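Local atomic coordinates of NADP-dependent glyceraldehyde-3-phosphate dehydrogenase (Bacillus halodurans, PDB entry 3PRL), a protein that probably catalyses the NADP-dependent, non-phosphorylating oxidation of glyceraldehyde 3-phosphate to 3-phosphoglycerate. Residues A79-L84 with R112-I117; D75-W80 with H119-A124; L351-T356 with T377-V382. One frame throughout, in Å; residues are numbered along the deposited sequence. Where two conformers were deposited one is given.

Overall arrangement
The three contacts show local pairing at two distant places in an aldehyde dehydrogenase subunit. Contacts 1 and 2 are neighbouring lengths of one antiparallel pairing, between helix 70-86 and helix 103-124. Their centres lie about 8 Å apart, they share Ala-79 and Trp-80, and Ile-117 CG2 of contact 1 packs 3.4 Å from Leu-77 O of contact 2. Contact 3 follows much later in the chain, where the end of helix 337-352 meets the loop between strands 367-374 and 391-397. Its centre is about 44 Å and 49 Å from those of contacts 1 and 2, across the chain's centre. As in other aldehyde dehydrogenases, the helix pair lies in the coenzyme-binding domain and contact 3 in the catalytic domain.

Contact 1 (A79-L84 with R112-I117); sequences AWADLL and RTADII
Helices 70-86 and 103-124 run antiparallel here, their local axes 8.6 Å apart and 169° between directions, and they come together at Ala-81 and Ala-114, whose CA atoms are only 4.3 Å apart. Two methyl groups make this closeness possible. Ala-114 CB sits 3.3 Å from Ala-81 O and 3.8 Å from Ala-81 CB, so each helix lays an alanine against the other's backbone. Beside this narrow point a larger apolar cluster forms around Ile-117. Its CD1 methyl lies squarely over the six-membered ring of Trp-80, 3.7 Å from the centroid and 6° off the ring normal, a clear CH-pi contact. The indole is brought under that methyl because CG of Trp-80 stands opposite the backbone N (chi1 178°). Leu-84 CD1 lies above the same face on the five-membered ring side, near NE1, touches Ile-117 CD1 at 3.5 Å, and also meets Thr-113 CG2. The polar ends turn to other partners: Trp-80 NE1 bonds to Met-198 O, and Thr-113 OG1 to Glu-109 O one turn back. A serine in place of Trp-80 removes the indole, and the gap would probably leave the Ile-117 and Leu-84 methyls less tightly packed and Met-198 O without its donor. With helices 167-178 and 192-204 packed around it, this close alanine-mediated antiparallel helix pair belongs to the helical layer of the coenzyme-binding domain of aldehyde dehydrogenases.

Contact 2 (D75-W80 with H119-A124); sequences DLLYAW and HTADEA
Leu-77 and Ala-121 mark the nearest backbone approach, 6.2 Å between CA atoms, of two helical segments whose axes lie 9.0 Å apart and 168° from parallel. This is again the antiparallel helix pair of the coenzyme-binding domain, now late in helix 103-124. Ala-121 CB is the shared apolar point. Leu-77 CD2 reaches it at 3.8 Å, and the neighbouring Tyr-78 ring, from the same helix, with CE1 at 3.6 Å. With CG anti to the carbonyl carbon (chi1 -67°), Tyr-78 slants back toward the N-terminal end of its helix and across to Ala-121 and Asp-122. The leucine also packs on Ala-174 and Val-178 of helix 167-178.

The polar part lies on the subunit boundary. Asp-122 lies close to the like-charged Asp-122 of the third subunit, while Glu-123 forms a salt bridge to Arg-126 of that subunit. A phenol donating to the carboxylate, together with a long, weak ion pair to that arginine, would probably ease the crowding of negative charge. Tyr-78 was modelled in two conformers, and the bond is uncertain for one; in the other, described here, ring and carboxylate planes are 46° apart, and OH donates to Asp-122 OD1 at 2.6 Å, almost in line with its CG-OD1 bond.

Contact 3 (L351-T356 with T377-V382); sequences LENGAT and TPAMRV
The sulfur and methyl of a single methionine serve both sides of this contact: Met-380 SD accepts a weak hydrogen bond within its own loop, while Met-380 CE is pressed against the end of helix 337-352. The methyl lies 3.4 Å from Asn-353 O and 3.6 Å from Ala-355 CB. A chain extended beyond CG carries it across from the loop to the helix end.

That end is a Schellman motif. Gly-354 N returns to Leu-351 O and Ala-355 N to Ala-350 O, with Gly-354 at the C-prime position, where its positive phi of 83° favours a glycine. The chain then enters strand 356-359, whose Thr-356 pairs through its backbone with Asp-374. On the facing side, Thr-377 to Met-380 form a type I beta turn, closed by Met-380 N bonding to Thr-377 O at 3.0 Å. The first torsion of the methionine, CG anti to the carbonyl carbon (chi1 -46°), sends the straight chain past Thr-377, so that Thr-377 N also points to SD, 3.1 Å away and nearly straight at 170°; being a sulfur acceptor, it makes only a weak bond.

Asn-353 leans across the surface-facing edge of the contact. Its OD1 rests 3.7 Å from Met-380 CG and 3.1 Å from Thr-377 OG1, with Ala-379 CB a little farther off. Close by, Arg-381 N bonds to Asp-349 OD2, a second link between loop and helix, here in the catalytic domain and away from the annotated sites.

The chemistry is mixed and modest: across the contact, dispersion at a buried thioether probably does much of the joining, and the turn holding that thioether in place probably relies more on its backbone bond than on the weak one to sulfur.

Contact 1 (A79-L84 with R112-I117)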
loop_
_atom_site.group_PDB
_atom_site.type_symbol
_atom_site.label_atom_id
_atom_site.label_comp_id
_atom_site.label_asym_id
_atom_site.label_seq_id
_atom_site.Cartn_x
_atom_site.Cartn_y
_atom_site.Cartn_z
ATOM N N ALA D 79 16.042 20.890 9.006
ATOM C CA ALA D 79 16.834 21.962 9.654
ATOM C C ALA D 79 17.280 21.591 11.060
ATOM O O ALA D 79 18.421 21.841 11.449
ATOM C CB ALA D 79 16.054 23.275 9.688
ATOM N N TRP D 80 16.372 20.972 11.809
ATOM C CA TRP D 80 16.663 20.526 13.163
ATOM C C TRP D 80 17.739 19.448 13.121
ATOM O O TRP D 80 18.683 19.493 13.891
ATOM C CB TRP D 80 15.374 20.004 13.799
ATOM C CG TRP D 80 15.472 19.454 15.184
ATOM C CD1 TRP D 80 16.387 19.771 16.151
ATOM C CD2 TRP D 80 14.576 18.510 15.776
ATOM N NE1 TRP D 80 16.120 19.072 17.298
ATOM C CE2 TRP D 80 15.012 18.292 17.098
ATOM C CE3 TRP D 80 13.435 17.839 15.317
ATOM C CZ2 TRP D 80 14.357 17.415 17.965
ATOM C CZ3 TRP D 80 12.792 16.968 16.169
ATOM C CH2 TRP D 80 13.247 16.767 17.481
ATOM N N ALA D 81 17.582 18.494 12.201
ATOM C CA ALA D 81 18.528 17.389 12.033
ATOM C C ALA D 81 19.920 17.913 11.715
ATOM O O ALA D 81 20.911 17.457 12.311
ATOM C CB ALA D 81 18.065 16.457 10.958
ATOM N N ASP D 82 19.987 18.867 10.785
ATOM C CA ASP D 82 21.262 19.490 10.418
ATOM C C ASP D 82 21.962 20.107 11.629
ATOM O O ASP D 82 23.145 19.852 11.862
ATOM C CB ASP D 82 21.075 20.550 9.319
ATOM C CG ASP D 82 20.398 19.999 8.065
ATOM O OD1 ASP D 82 20.149 18.777 7.972
ATOM O OD2 ASP D 82 20.105 20.804 7.160
ATOM N N LEU D 83 21.227 20.912 12.390
ATOM C CA LEU D 83 21.783 21.560 13.573
ATOM C C LEU D 83 22.218 20.556 14.641
ATOM O O LEU D 83 23.195 20.798 15.329
ATOM C CB LEU D 83 20.809 22.588 14.177
ATOM C CG LEU D 83 20.296 23.782 13.359
ATOM C CD1 LEU D 83 19.641 24.827 14.277
ATOM C CD2 LEU D 83 21.371 24.441 12.489
ATOM N N LEU D 84 21.498 19.444 14.795
ATOM C CA LEU D 84 21.934 18.429 15.765
ATOM C C LEU D 84 23.277 17.814 15.338
ATOM O O LEU D 84 24.230 17.777 16.109
ATOM C CB LEU D 84 20.856 17.351 16.008
ATOM C CG LEU D 84 19.510 17.751 16.648
ATOM C CD1 LEU D 84 18.461 16.620 16.596
ATOM C CD2 LEU D 84 19.638 18.249 18.067
ATOM N N ARG D 112 22.661 9.398 15.118
ATOM C CA ARG D 112 21.557 8.522 14.757
ATOM C C ARG D 112 20.241 9.285 14.862
ATOM O O ARG D 112 19.345 9.063 14.057
ATOM C CB ARG D 112 21.546 7.246 15.616
ATOM C CG ARG D 112 20.476 6.216 15.211
ATOM C CD ARG D 112 20.693 4.838 15.867
ATOM N NE ARG D 112 19.426 4.142 16.093
ATOM C CZ ARG D 112 19.289 2.997 16.772
ATOM N NH1 ARG D 112 20.346 2.391 17.305
ATOM N NH2 ARG D 112 18.079 2.457 16.926
ATOM N N THR D 113 20.147 10.180 15.853
ATOM C CA THR D 113 18.943 10.980 16.079
ATOM C C THR D 113 18.571 11.798 14.835
ATOM O O THR D 113 17.416 11.760 14.392
ATOM C CB THR D 113 19.064 11.887 17.356
ATOM O OG1 THR D 113 18.950 11.090 18.540
ATOM C CG2 THR D 113 17.988 12.955 17.399
ATOM N N ALA D 114 19.550 12.520 14.276
ATOM C CA ALA D 114 19.342 13.312 13.051
ATOM C C ALA D 114 18.970 12.428 11.876
ATOM O O ALA D 114 18.181 12.816 11.013
ATOM C CB ALA D 114 20.576 14.167 12.714
ATOM N N ASP D 115 19.525 11.226 11.865
ATOM C CA ASP D 115 19.171 10.231 10.871
ATOM C C ASP D 115 17.714 9.795 10.997
ATOM O O ASP D 115 17.038 9.624 9.973
ATOM C CB ASP D 115 20.094 9.023 10.963
ATOM C CG ASP D 115 21.503 9.324 10.478
ATOM O OD1 ASP D 115 21.727 10.364 9.805
ATOM O OD2 ASP D 115 22.390 8.500 10.764
ATOM N N ILE D 116 17.230 9.626 12.231
ATOM C CA ILE D 116 15.818 9.291 12.469
ATOM C C ILE D 116 14.881 10.442 12.107
ATOM O O ILE D 116 13.790 10.213 11.555
ATOM C CB ILE D 116 15.541 8.841 13.940
ATOM C CG1 ILE D 116 16.052 7.421 14.179
ATOM C CG2 ILE D 116 14.059 8.831 14.237
ATOM C CD1 ILE D 116 16.520 7.183 15.635
ATOM N N ILE D 117 15.294 11.665 12.415
ATOM C CA ILE D 117 14.499 12.846 12.129
ATOM C C ILE D 117 14.364 13.078 10.609
ATOM O O ILE D 117 13.287 13.441 10.136
ATOM C CB ILE D 117 15.072 14.091 12.853
ATOM C CG1 ILE D 117 14.907 13.943 14.376
ATOM C CG2 ILE D 117 14.447 15.403 12.345
ATOM C CD1 ILE D 117 15.799 14.839 15.162
#

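Contact 2 (D75-W80 with H119-A124)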
loop_
_atom_site.group_PDB
_atom_site.type_symbol
_atom_site.label_atom_id
_atom_site.label_comp_id
_atom_site.label_asym_id
_atom_site.label_seq_id
_atom_site.Cartn_x
_atom_site.Cartn_y
_atom_site.Cartn_z
ATOM N N ASP D 75 10.620 20.621 6.293
ATOM C CA ASP D 75 11.807 21.463 6.176
ATOM C C ASP D 75 12.336 21.803 7.571
ATOM O O ASP D 75 13.541 21.890 7.766
ATOM C CB ASP D 75 11.524 22.750 5.396
ATOM C CG ASP D 75 11.153 22.496 3.928
ATOM O OD1 ASP D 75 11.838 21.693 3.242
ATOM O OD2 ASP D 75 10.173 23.126 3.462
ATOM N N LEU D 76 11.420 21.996 8.525
ATOM C CA LEU D 76 11.785 22.237 9.929
ATOM C C LEU D 76 12.525 21.042 10.518
ATOM O O LEU D 76 13.461 21.206 11.302
ATOM C CB LEU D 76 10.560 22.590 10.787
ATOM C CG LEU D 76 10.798 22.817 12.303
ATOM C CD1 LEU D 76 11.797 23.960 12.583
ATOM C CD2 LEU D 76 9.492 23.028 13.083
ATOM N N LEU D 77 12.108 19.846 10.138
ATOM C CA LEU D 77 12.750 18.638 10.628
ATOM C C LEU D 77 14.162 18.535 10.081
ATOM O O LEU D 77 15.088 18.372 10.857
ATOM C CB LEU D 77 11.915 17.382 10.321
ATOM C CG LEU D 77 10.941 16.931 11.416
ATOM C CD1 LEU D 77 9.888 17.985 11.760
ATOM C CD2 LEU D 77 10.266 15.595 11.041
ATOM N N TYR D 78 14.299 18.652 8.754
ATOM C CA TYR D 78 15.589 18.683 8.075
ATOM C C TYR D 78 16.527 19.660 8.785
ATOM O O TYR D 78 17.648 19.311 9.129
ATOM C CB TYR D 78 15.441 19.117 6.602
ATOM C CG TYR D 78 14.700 18.161 5.677
ATOM C CD1 TYR D 78 14.580 16.812 5.977
ATOM C CD2 TYR D 78 14.161 18.612 4.471
ATOM C CE1 TYR D 78 13.919 15.939 5.128
ATOM C CE2 TYR D 78 13.496 17.745 3.609
ATOM C CZ TYR D 78 13.376 16.407 3.947
ATOM O OH TYR D 78 12.720 15.534 3.104
ATOM N N ALA D 79 16.042 20.890 9.006
ATOM C CA ALA D 79 16.834 21.962 9.654
ATOM C C ALA D 79 17.280 21.591 11.060
ATOM O O ALA D 79 18.421 21.841 11.449
ATOM C CB ALA D 79 16.054 23.275 9.688
ATOM N N TRP D 80 16.372 20.972 11.809
ATOM C CA TRP D 80 16.663 20.526 13.163
ATOM C C TRP D 80 17.739 19.448 13.121
ATOM O O TRP D 80 18.683 19.493 13.891
ATOM C CB TRP D 80 15.374 20.004 13.799
ATOM C CG TRP D 80 15.472 19.454 15.184
ATOM C CD1 TRP D 80 16.387 19.771 16.151
ATOM C CD2 TRP D 80 14.576 18.510 15.776
ATOM N NE1 TRP D 80 16.120 19.072 17.298
ATOM C CE2 TRP D 80 15.012 18.292 17.098
ATOM C CE3 TRP D 80 13.435 17.839 15.317
ATOM C CZ2 TRP D 80 14.357 17.415 17.965
ATOM C CZ3 TRP D 80 12.792 16.968 16.169
ATOM C CH2 TRP D 80 13.247 16.767 17.481
ATOM N N HIS D 119 14.645 10.768 8.129
ATOM C CA HIS D 119 13.902 9.640 7.566
ATOM C C HIS D 119 12.416 9.681 7.895
ATOM O O HIS D 119 11.595 9.230 7.095
ATOM C CB HIS D 119 14.509 8.334 8.051
ATOM C CG HIS D 119 14.173 7.164 7.185
ATOM N ND1 HIS D 119 14.990 6.739 6.161
ATOM C CD2 HIS D 119 13.100 6.342 7.180
ATOM C CE1 HIS D 119 14.438 5.697 5.568
ATOM N NE2 HIS D 119 13.289 5.441 6.164
ATOM N N THR D 120 12.102 10.201 9.087
ATOM C CA THR D 120 10.752 10.493 9.565
ATOM C C THR D 120 10.112 11.595 8.723
ATOM O O THR D 120 8.942 11.488 8.330
ATOM C CB THR D 120 10.774 10.958 11.081
ATOM O OG1 THR D 120 11.161 9.875 11.933
ATOM C CG2 THR D 120 9.429 11.446 11.542
ATOM N N ALA D 121 10.854 12.688 8.529
ATOM C CA ALA D 121 10.415 13.770 7.623
ATOM C C ALA D 121 10.021 13.252 6.230
ATOM O O ALA D 121 8.904 13.531 5.770
ATOM C CB ALA D 121 11.468 14.839 7.507
ATOM N N ASP D 122 10.917 12.501 5.577
ATOM C CA ASP D 122 10.651 11.958 4.218
ATOM C C ASP D 122 9.457 10.981 4.247
ATOM O O ASP D 122 8.674 10.904 3.299
ATOM C CB ASP D 122 11.855 11.207 3.612
ATOM C CG ASP D 122 13.203 11.894 3.836
ATOM O OD1 ASP D 122 13.324 13.104 3.595
ATOM O OD2 ASP D 122 14.174 11.176 4.210
ATOM N N GLU D 123 9.344 10.209 5.328
ATOM C CA GLU D 123 8.237 9.256 5.448
ATOM C C GLU D 123 6.880 9.956 5.537
ATOM O O GLU D 123 5.869 9.441 5.040
ATOM C CB GLU D 123 8.448 8.310 6.622
ATOM C CG GLU D 123 7.551 7.069 6.605
ATOM C CD GLU D 123 7.887 6.085 5.487
ATOM O OE1 GLU D 123 6.961 5.639 4.795
ATOM O OE2 GLU D 123 9.071 5.747 5.301
ATOM N N ALA D 124 6.866 11.141 6.145
ATOM C CA ALA D 124 5.635 11.916 6.251
ATOM C C ALA D 124 5.163 12.416 4.883
ATOM O O ALA D 124 3.965 12.373 4.574
ATOM C CB ALA D 124 5.795 13.058 7.219
#

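Contact 3 (L351-T356 with T377-V382)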
loop_
_atom_site.group_PDB
_atom_site.type_symbol
_atom_site.label_atom_id
_atom_site.label_comp_id
_atom_site.label_asym_id
_atom_site.label_seq_id
_atom_site.Cartn_x
_atom_site.Cartn_y
_atom_site.Cartn_z
ATOM N N LEU D 351 23.685 -16.098 43.843
ATOM C CA LEU D 351 24.794 -16.784 44.512
ATOM C C LEU D 351 24.305 -17.481 45.777
ATOM O O LEU D 351 24.763 -18.571 46.098
ATOM C CB LEU D 351 25.946 -15.822 44.846
ATOM C CG LEU D 351 26.620 -15.057 43.701
ATOM C CD1 LEU D 351 27.708 -14.135 44.249
ATOM C CD2 LEU D 351 27.199 -16.003 42.656
ATOM N N GLU D 352 23.354 -16.845 46.464
ATOM C CA GLU D 352 22.734 -17.389 47.672
ATOM C C GLU D 352 21.973 -18.681 47.359
ATOM O O GLU D 352 21.928 -19.598 48.185
ATOM C CB GLU D 352 21.813 -16.342 48.305
ATOM C CG GLU D 352 21.193 -16.737 49.640
ATOM C CD GLU D 352 20.133 -15.750 50.111
ATOM O OE1 GLU D 352 20.334 -14.521 49.940
ATOM O OE2 GLU D 352 19.101 -16.204 50.653
ATOM N N ASN D 353 21.401 -18.748 46.159
ATOM C CA ASN D 353 20.712 -19.943 45.676
ATOM C C ASN D 353 21.627 -20.802 44.798
ATOM O O ASN D 353 21.163 -21.618 43.989
ATOM C CB ASN D 353 19.434 -19.558 44.919
ATOM C CG ASN D 353 18.520 -20.757 44.653
ATOM O OD1 ASN D 353 18.297 -21.134 43.500
ATOM N ND2 ASN D 353 17.996 -21.357 45.716
ATOM N N GLY D 354 22.929 -20.574 44.943
ATOM C CA GLY D 354 23.952 -21.478 44.427
ATOM C C GLY D 354 24.362 -21.361 42.972
ATOM O O GLY D 354 24.812 -22.347 42.384
ATOM N N ALA D 355 24.231 -20.171 42.386
ATOM C CA ALA D 355 24.667 -19.972 41.000
ATOM C C ALA D 355 26.172 -19.796 40.950
ATOM O O ALA D 355 26.763 -19.203 41.861
ATOM C CB ALA D 355 23.971 -18.767 40.355
ATOM N N THR D 356 26.794 -20.312 39.893
ATOM C CA THR D 356 28.240 -20.189 39.757
ATOM C C THR D 356 28.614 -18.813 39.224
ATOM O O THR D 356 28.131 -18.391 38.164
ATOM C CB THR D 356 28.840 -21.284 38.852
ATOM O OG1 THR D 356 28.260 -22.552 39.171
ATOM C CG2 THR D 356 30.352 -21.359 39.036
ATOM N N THR D 377 18.973 -20.612 37.839
ATOM C CA THR D 377 17.752 -21.398 37.961
ATOM C C THR D 377 16.493 -20.528 37.940
ATOM O O THR D 377 16.539 -19.338 38.281
ATOM C CB THR D 377 17.787 -22.325 39.220
ATOM O OG1 THR D 377 17.899 -21.539 40.408
ATOM C CG2 THR D 377 18.960 -23.313 39.149
ATOM N N PRO D 378 15.359 -21.118 37.525
ATOM C CA PRO D 378 14.069 -20.442 37.577
ATOM C C PRO D 378 13.669 -19.955 38.978
ATOM O O PRO D 378 12.745 -19.157 39.087
ATOM C CB PRO D 378 13.099 -21.526 37.104
ATOM C CG PRO D 378 13.904 -22.386 36.233
ATOM C CD PRO D 378 15.246 -22.439 36.875
ATOM N N ALA D 379 14.348 -20.426 40.030
ATOM C CA ALA D 379 14.076 -19.964 41.410
ATOM C C ALA D 379 14.784 -18.646 41.764
ATOM O O ALA D 379 14.475 -18.015 42.788
ATOM C CB ALA D 379 14.429 -21.062 42.442
ATOM N N MET D 380 15.731 -18.241 40.920
ATOM C CA MET D 380 16.523 -17.025 41.139
ATOM C C MET D 380 15.856 -15.823 40.474
ATOM O O MET D 380 15.404 -15.903 39.318
ATOM C CB MET D 380 17.935 -17.195 40.572
ATOM C CG MET D 380 18.604 -18.518 40.936
ATOM S SD MET D 380 20.154 -18.786 40.061
ATOM C CE MET D 380 20.720 -20.305 40.841
ATOM N N ARG D 381 15.819 -14.708 41.202
ATOM C CA ARG D 381 15.184 -13.479 40.737
ATOM C C ARG D 381 15.760 -12.999 39.406
ATOM O O ARG D 381 15.024 -12.480 38.566
ATOM C CB ARG D 381 15.323 -12.369 41.782
ATOM C CG ARG D 381 14.575 -12.615 43.093
ATOM C CD ARG D 381 14.889 -11.517 44.096
ATOM N NE ARG D 381 14.668 -10.189 43.522
ATOM C CZ ARG D 381 15.096 -9.052 44.062
ATOM N NH1 ARG D 381 15.771 -9.066 45.210
ATOM N NH2 ARG D 381 14.837 -7.888 43.462
ATOM N N VAL D 382 17.070 -13.193 39.232
ATOM C CA VAL D 382 17.828 -12.676 38.088
ATOM C C VAL D 382 17.464 -13.387 36.787
ATOM O O VAL D 382 17.855 -12.948 35.705
ATOM C CB VAL D 382 19.388 -12.720 38.354
ATOM C CG1 VAL D 382 19.962 -14.149 38.177
ATOM C CG2 VAL D 382 20.143 -11.701 37.483
#